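Long-range contacts in aftrax (Archaeoglobus fulgidus, PDB 3ZC0), which binds and cleaves duplex RNA and carries magnesium, as an archaeal relative of C3PO, the translin–TRAX nuclease of RNA interference: residues V85-F90 with F115-E121; M81-E86 with A110-G114; I38-H42 with E121-Y125. The protein carries 1 engineered substitution. All coordinates share one frame; numbering follows the deposited sequence.

Contact 1 (V85-F90 with F115-E121); sequences VEAIAF and FAAAVGE. Engineered in segment 115-121: Ala117 (natural residue Asp). With MG (magnesium ion), chain U.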
# COMPACT_ATOMS: atom_id res chain seq x y z
N VAL E 85 -26.19 12.06 7.10
CA VAL E 85 -26.70 12.62 5.85
C VAL E 85 -27.19 11.50 4.92
O VAL E 85 -28.29 11.60 4.39
CB VAL E 85 -25.69 13.53 5.13
CG1 VAL E 85 -26.29 14.03 3.83
CG2 VAL E 85 -25.30 14.70 6.00
N GLU E 86 -26.39 10.45 4.74
CA GLU E 86 -26.78 9.35 3.85
C GLU E 86 -28.16 8.80 4.23
O GLU E 86 -29.07 8.74 3.39
CB GLU E 86 -25.73 8.22 3.88
CG GLU E 86 -26.02 6.99 2.96
CD GLU E 86 -25.06 5.82 3.19
OE1 GLU E 86 -24.20 5.93 4.09
OE2 GLU E 86 -25.16 4.79 2.50
N ALA E 87 -28.31 8.44 5.50
CA ALA E 87 -29.58 7.89 6.02
C ALA E 87 -30.77 8.83 5.81
O ALA E 87 -31.86 8.38 5.43
CB ALA E 87 -29.44 7.56 7.51
N ILE E 88 -30.54 10.12 6.06
CA ILE E 88 -31.61 11.10 5.87
C ILE E 88 -31.99 11.26 4.40
O ILE E 88 -33.16 11.12 4.04
CB ILE E 88 -31.25 12.48 6.41
CG1 ILE E 88 -31.21 12.46 7.94
CG2 ILE E 88 -32.29 13.48 5.92
CD1 ILE E 88 -30.34 13.55 8.53
N ALA E 89 -31.01 11.55 3.55
CA ALA E 89 -31.24 11.64 2.12
C ALA E 89 -32.00 10.43 1.59
O ALA E 89 -32.99 10.57 0.87
CB ALA E 89 -29.94 11.83 1.37
N PHE E 90 -31.55 9.24 1.98
CA PHE E 90 -32.19 8.01 1.56
C PHE E 90 -33.67 7.97 1.98
O PHE E 90 -34.56 7.85 1.10
CB PHE E 90 -31.42 6.80 2.10
CG PHE E 90 -32.03 5.47 1.74
CD1 PHE E 90 -32.26 5.15 0.41
CD2 PHE E 90 -32.37 4.55 2.72
CE1 PHE E 90 -32.82 3.93 0.07
CE2 PHE E 90 -32.92 3.33 2.38
CZ PHE E 90 -33.15 3.02 1.05
N PHE E 115 -24.88 12.44 0.40
CA PHE E 115 -25.83 12.27 -0.71
C PHE E 115 -25.27 11.32 -1.76
O PHE E 115 -26.00 10.40 -2.24
CB PHE E 115 -26.20 13.62 -1.32
CG PHE E 115 -27.34 14.32 -0.60
CD1 PHE E 115 -27.09 15.14 0.49
CD2 PHE E 115 -28.64 14.13 -1.01
CE1 PHE E 115 -28.12 15.77 1.15
CE2 PHE E 115 -29.68 14.76 -0.36
CZ PHE E 115 -29.42 15.58 0.73
N ALA E 116 -24.00 11.54 -2.11
CA ALA E 116 -23.33 10.64 -3.06
C ALA E 116 -23.45 9.18 -2.59
O ALA E 116 -23.82 8.29 -3.37
CB ALA E 116 -21.87 11.03 -3.27
N ALA E 117 -23.16 8.95 -1.31
CA ALA E 117 -23.33 7.66 -0.67
C ALA E 117 -24.73 7.11 -0.85
O ALA E 117 -24.91 5.91 -1.10
CB ALA E 117 -23.02 7.77 0.81
N ALA E 118 -25.72 7.98 -0.67
CA ALA E 118 -27.12 7.54 -0.72
C ALA E 118 -27.50 6.98 -2.09
O ALA E 118 -28.36 6.09 -2.18
CB ALA E 118 -28.08 8.67 -0.31
N VAL E 119 -26.84 7.49 -3.15
CA VAL E 119 -27.03 6.90 -4.48
C VAL E 119 -27.03 5.35 -4.55
O VAL E 119 -27.90 4.75 -5.21
CB VAL E 119 -26.02 7.43 -5.50
CG1 VAL E 119 -26.33 6.86 -6.90
CG2 VAL E 119 -26.07 8.94 -5.52
N GLY E 120 -26.09 4.71 -3.86
CA GLY E 120 -26.00 3.26 -3.84
C GLY E 120 -27.14 2.58 -3.12
O GLY E 120 -27.59 1.50 -3.54
N GLU E 121 -27.62 3.21 -2.04
CA GLU E 121 -28.74 2.65 -1.29
C GLU E 121 -29.96 2.74 -2.20
O GLU E 121 -30.80 1.82 -2.25
CB GLU E 121 -28.98 3.39 0.02
CG GLU E 121 -27.78 3.48 0.93
CD GLU E 121 -27.27 2.13 1.41
OE1 GLU E 121 -27.98 1.12 1.22
OE2 GLU E 121 -26.14 2.08 1.96
MG MG U . -24.29 2.80 2.54
O HOH W 1 -24.28 3.18 0.52
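Glu86 and Glu121 reach for one magnesium ion from two neighbouring helices, their side chains crossing at about a right angle and their carboxylate planes turned 36° apart. Glu86 comes in on an extended chain, with CG anti to the backbone N (chi1 -179°), whereas Glu121 bends at chi2 and folds its carboxylate toward the same point. Each gives one oxygen: OE2 of Glu86 lies 2.2 Å from the magnesium ion and OE2 of Glu121 lies 2.1 Å from it. This brings Glu86 OE2 within 2.9 Å of Glu121 OE2, close because both bind the same ion. A metal-bound water donates to Ala117 O at 3.2 Å, while CB of the engineered Ala117 rests against CG and CD of Glu86. The second oxygen of Glu121, OE1, is held by Arg124 and His42.

Away from the metal, rings take over. Ala89 CB stands over one face of Phe115, 3.7 Å from the ring centroid, and Val85 CG1 approaches the CD1 side of that ring obliquely. Phe90 turns a face to Glu121 CB, 4.0 Å from its centroid, so an aromatic ring packs on the root of a metal ligand. Two glutamates on segments 85-90 and 115-121, which cross at -56°, sharing magnesium with an RNA phosphate, form the kind of acidic metal site found in magnesium-dependent nucleases, here set in a translin-family helical fold.

Contact 2 (M81-E86 with A110-G114); sequences MQELVE and AFLNG. With MG (magnesium ion), chain U.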
# COMPACT_ATOMS: atom_id res chain seq x y z
N MET E 81 -21.10 12.08 10.47
CA MET E 81 -22.02 13.07 9.88
C MET E 81 -22.37 12.72 8.43
O MET E 81 -23.51 12.86 8.00
CB MET E 81 -21.54 14.51 10.07
CG MET E 81 -21.78 14.97 11.50
SD MET E 81 -21.32 16.65 11.94
CE MET E 81 -19.94 16.97 10.86
N GLN E 82 -21.39 12.19 7.70
CA GLN E 82 -21.64 11.60 6.39
C GLN E 82 -22.70 10.47 6.42
O GLN E 82 -23.61 10.45 5.57
CB GLN E 82 -20.33 11.11 5.80
CG GLN E 82 -20.47 10.49 4.43
CD GLN E 82 -19.16 9.95 3.92
OE1 GLN E 82 -19.12 8.90 3.27
NE2 GLN E 82 -18.07 10.67 4.22
N GLU E 83 -22.60 9.54 7.37
CA GLU E 83 -23.61 8.45 7.48
C GLU E 83 -25.01 8.96 7.85
O GLU E 83 -26.03 8.40 7.43
CB GLU E 83 -23.19 7.38 8.49
CG GLU E 83 -21.87 6.68 8.17
CD GLU E 83 -22.04 5.40 7.37
OE1 GLU E 83 -23.10 5.21 6.71
OE2 GLU E 83 -21.10 4.57 7.41
N LEU E 84 -25.05 10.02 8.65
CA LEU E 84 -26.32 10.61 9.04
C LEU E 84 -26.97 11.27 7.84
O LEU E 84 -28.16 11.06 7.57
CB LEU E 84 -26.10 11.63 10.14
CG LEU E 84 -27.35 12.19 10.79
CD1 LEU E 84 -28.42 11.11 10.94
CD2 LEU E 84 -26.94 12.72 12.15
N VAL E 85 -26.19 12.06 7.10
CA VAL E 85 -26.70 12.62 5.85
C VAL E 85 -27.19 11.50 4.92
O VAL E 85 -28.29 11.60 4.39
CB VAL E 85 -25.69 13.53 5.13
CG1 VAL E 85 -26.29 14.03 3.83
CG2 VAL E 85 -25.30 14.70 6.00
N GLU E 86 -26.39 10.45 4.74
CA GLU E 86 -26.78 9.35 3.85
C GLU E 86 -28.16 8.80 4.23
O GLU E 86 -29.07 8.74 3.39
CB GLU E 86 -25.73 8.22 3.88
CG GLU E 86 -26.02 6.99 2.96
CD GLU E 86 -25.06 5.82 3.19
OE1 GLU E 86 -24.20 5.93 4.09
OE2 GLU E 86 -25.16 4.79 2.50
N ALA E 110 -19.41 16.49 4.38
CA ALA E 110 -20.23 15.38 4.90
C ALA E 110 -21.60 15.34 4.24
O ALA E 110 -22.22 14.28 4.13
CB ALA E 110 -20.39 15.49 6.40
N PHE E 111 -22.07 16.50 3.83
CA PHE E 111 -23.37 16.66 3.20
C PHE E 111 -23.24 16.04 1.82
O PHE E 111 -23.95 15.08 1.48
CB PHE E 111 -23.65 18.16 3.08
CG PHE E 111 -25.02 18.50 2.58
CD1 PHE E 111 -26.11 18.43 3.43
CD2 PHE E 111 -25.21 18.94 1.28
CE1 PHE E 111 -27.37 18.75 2.99
CE2 PHE E 111 -26.46 19.25 0.82
CZ PHE E 111 -27.55 19.16 1.68
N LEU E 112 -22.31 16.59 1.05
CA LEU E 112 -22.05 16.15 -0.32
C LEU E 112 -21.77 14.64 -0.42
O LEU E 112 -22.37 13.92 -1.24
CB LEU E 112 -20.90 16.96 -0.93
CG LEU E 112 -21.23 18.26 -1.66
CD1 LEU E 112 -22.44 18.96 -1.07
CD2 LEU E 112 -20.02 19.18 -1.63
N ASN E 113 -20.86 14.17 0.44
CA ASN E 113 -20.50 12.76 0.53
C ASN E 113 -21.68 11.89 0.95
O ASN E 113 -21.85 10.79 0.44
CB ASN E 113 -19.35 12.54 1.53
CG ASN E 113 -17.98 12.75 0.92
OD1 ASN E 113 -17.83 12.84 -0.30
ND2 ASN E 113 -16.97 12.81 1.77
N GLY E 114 -22.47 12.38 1.90
CA GLY E 114 -23.65 11.65 2.34
C GLY E 114 -24.63 11.41 1.21
O GLY E 114 -25.15 10.30 1.06
MG MG U . -24.29 2.80 2.54
O HOH W 1 -24.28 3.18 0.52
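With CG1 anti to its own backbone N (chi1 178°) and CG2 anti to its carbonyl carbon, Val85 sets its two methyls against successive carbonyls of the facing helix: CG1 is 3.5 Å from Phe111 O, and CG2 is 3.6 Å from Ala110 O. Gln82, its chain extended to the amide, slants across Asn113 and lays CD 3.5 Å from Asn113 CB. Lys169 packs against both of these residues.

Between these side chains the backbones come very near each other. Ala110 and Gly114, one turn apart, offer small surfaces: the CA atoms of Gln82 and Ala110 are 4.3 Å apart, and those of Glu86 and Gly114 are 4.2 Å apart. Gly114 has no side chain to hold the helices off, while Ala110 contributes just CB, 4.0 Å from Met81 CB. The closeness also turns alpha-carbon hydrogens onto carbonyls, with Gln82 CA 3.6 Å from Ala110 O and nearly straight at the hydrogen (162°), and Glu86 CA 3.4 Å from Gly114 O. On the side turned away from 81-86, Phe111 meets Phe115 and Cys9 of the second subunit.

The join thus rests on a small-xxx-small face, van der Waals contact and weak CA-H...O interactions. Such chemistry suits the close -50° crossing of 81-86 and 110-114, and it lays the backbone of Glu86, whose OE2 binds magnesium, directly against Gly114.

Contact 3 (I38-H42 with E121-Y125); sequences IALIH and ELRRY. With MG (magnesium ion), chain U.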
# COMPACT_ATOMS: atom_id res chain seq x y z
N ILE E 38 -30.80 2.50 7.76
CA ILE E 38 -30.82 2.19 6.32
C ILE E 38 -31.06 0.69 6.05
O ILE E 38 -31.90 0.31 5.19
CB ILE E 38 -29.54 2.67 5.60
CG1 ILE E 38 -29.35 4.17 5.79
CG2 ILE E 38 -29.63 2.37 4.13
CD1 ILE E 38 -28.08 4.69 5.17
N ALA E 39 -30.33 -0.14 6.79
CA ALA E 39 -30.49 -1.58 6.72
C ALA E 39 -31.94 -1.97 6.90
O ALA E 39 -32.48 -2.79 6.16
CB ALA E 39 -29.66 -2.27 7.79
N LEU E 40 -32.56 -1.35 7.90
CA LEU E 40 -33.92 -1.67 8.30
C LEU E 40 -34.89 -1.38 7.17
O LEU E 40 -35.78 -2.18 6.89
CB LEU E 40 -34.31 -0.91 9.57
CG LEU E 40 -33.77 -1.58 10.82
CD1 LEU E 40 -33.88 -0.63 12.00
CD2 LEU E 40 -34.53 -2.87 11.08
N ILE E 41 -34.71 -0.23 6.53
CA ILE E 41 -35.57 0.09 5.40
C ILE E 41 -35.46 -0.99 4.34
O ILE E 41 -36.46 -1.46 3.81
CB ILE E 41 -35.18 1.40 4.75
CG1 ILE E 41 -35.41 2.56 5.72
CG2 ILE E 41 -35.96 1.56 3.45
CD1 ILE E 41 -35.06 3.92 5.15
N HIS E 42 -34.23 -1.39 4.04
CA HIS E 42 -34.07 -2.48 3.08
C HIS E 42 -34.72 -3.81 3.53
O HIS E 42 -35.19 -4.60 2.71
CB HIS E 42 -32.59 -2.69 2.74
CG HIS E 42 -32.03 -1.65 1.82
ND1 HIS E 42 -32.60 -1.36 0.59
CD2 HIS E 42 -30.96 -0.83 1.94
CE1 HIS E 42 -31.90 -0.40 0.01
NE2 HIS E 42 -30.90 -0.07 0.80
N GLU E 121 -27.62 3.21 -2.04
CA GLU E 121 -28.74 2.65 -1.29
C GLU E 121 -29.96 2.74 -2.20
O GLU E 121 -30.80 1.82 -2.25
CB GLU E 121 -28.98 3.39 0.02
CG GLU E 121 -27.78 3.48 0.93
CD GLU E 121 -27.27 2.13 1.41
OE1 GLU E 121 -27.98 1.12 1.22
OE2 GLU E 121 -26.14 2.08 1.96
N LEU E 122 -30.04 3.85 -2.93
CA LEU E 122 -31.09 4.01 -3.91
C LEU E 122 -31.01 2.88 -4.93
O LEU E 122 -32.04 2.29 -5.29
CB LEU E 122 -31.02 5.38 -4.56
CG LEU E 122 -31.53 6.50 -3.64
CD1 LEU E 122 -31.38 7.86 -4.28
CD2 LEU E 122 -32.98 6.24 -3.29
N ARG E 123 -29.81 2.55 -5.39
CA ARG E 123 -29.67 1.42 -6.31
C ARG E 123 -30.29 0.15 -5.72
O ARG E 123 -31.18 -0.44 -6.35
CB ARG E 123 -28.23 1.16 -6.75
CG ARG E 123 -28.05 -0.26 -7.27
CD ARG E 123 -26.83 -0.45 -8.12
NE ARG E 123 -26.62 -1.86 -8.48
CZ ARG E 123 -27.34 -2.55 -9.37
NH1 ARG E 123 -28.37 -1.98 -9.99
NH2 ARG E 123 -27.05 -3.82 -9.63
N ARG E 124 -29.87 -0.26 -4.52
CA ARG E 124 -30.50 -1.45 -3.90
C ARG E 124 -32.01 -1.36 -3.92
O ARG E 124 -32.67 -2.26 -4.43
CB ARG E 124 -30.06 -1.70 -2.46
CG ARG E 124 -28.58 -1.80 -2.28
CD ARG E 124 -28.26 -2.33 -0.91
NE ARG E 124 -26.86 -2.70 -0.82
CZ ARG E 124 -25.91 -1.90 -0.34
NH1 ARG E 124 -26.21 -0.68 0.09
NH2 ARG E 124 -24.66 -2.34 -0.31
N TYR E 125 -32.55 -0.27 -3.38
CA TYR E 125 -33.99 -0.06 -3.33
C TYR E 125 -34.70 -0.18 -4.69
O TYR E 125 -35.72 -0.87 -4.78
CB TYR E 125 -34.29 1.30 -2.71
CG TYR E 125 -35.72 1.50 -2.28
CD1 TYR E 125 -36.21 0.93 -1.11
CD2 TYR E 125 -36.58 2.27 -3.05
CE1 TYR E 125 -37.52 1.13 -0.72
CE2 TYR E 125 -37.89 2.48 -2.66
CZ TYR E 125 -38.35 1.91 -1.49
OH TYR E 125 -39.65 2.13 -1.12
MG MG U . -24.29 2.80 2.54
O HOH W 1 -24.28 3.18 0.52
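His42 and Glu121 form the tight part of this contact, bridging two nearly parallel helical segments (14° apart) whose axes come no nearer than 11.0 Å. The imidazole NE2 of His42 donates to OE1 of Glu121 over 3.2 Å, with an angle of 138° at the hydrogen. The acceptor lies close to the ring plane, and the bond uses the anti lone pair of OE1, the one turned away from the metal-binding OE2. Arg124 adds a second grip, its NH1 forming a salt bridge to the same Glu121 OE1 at 2.8 Å. CG of Arg124 is anti to the carbonyl carbon (chi1 -55°) and the chain then runs extended to NE, which carries CD over one face of the His42 ring, 4.2 Å from the centroid. At the ring's edge, His42 CE1 sits 3.5 Å from Tyr125 N. Ile38 CG2 presses on the carboxylate itself, 3.6 Å from Glu121 CD.

Beside this cluster, at Ile41 and Tyr125, the fit slackens. There, Ile41 CG2 barely meets Tyr125 CE1, at 4.5 Å, and both residues are partly exposed to solvent. Arg124, also partly exposed, directs its NE to a salt bridge with Asp171 of the third subunit.

A histidine and an arginine bonded to one oxygen of a carboxylate whose other oxygen binds magnesium are consistent with a second coordination shell, as is common around metal sites in enzymes.

How the contacts relate
Helix 108-132 runs through all three contacts. Its residues 110-114 and then 115-121 cross helix 73-94 in contacts 2 and 1, whose centres lie 7 Å apart and which share Val85 and Glu86. Its next turn, 121-125, faces the end of helix 6-42 in contact 3, about 9 Å from the centre of contact 1 and 15 Å from that of contact 2. Along the chain, contacts 1 and 2 are nested inside the long loop closed by contact 3. Phe90 packs on Ile38, Ile41 and His42, tying contact 1 to contact 3. Two helices thus supply the glutamates that bind magnesium, where the ion also meets an RNA phosphate, and helix 6-42 packs against them through Ile38 and His42.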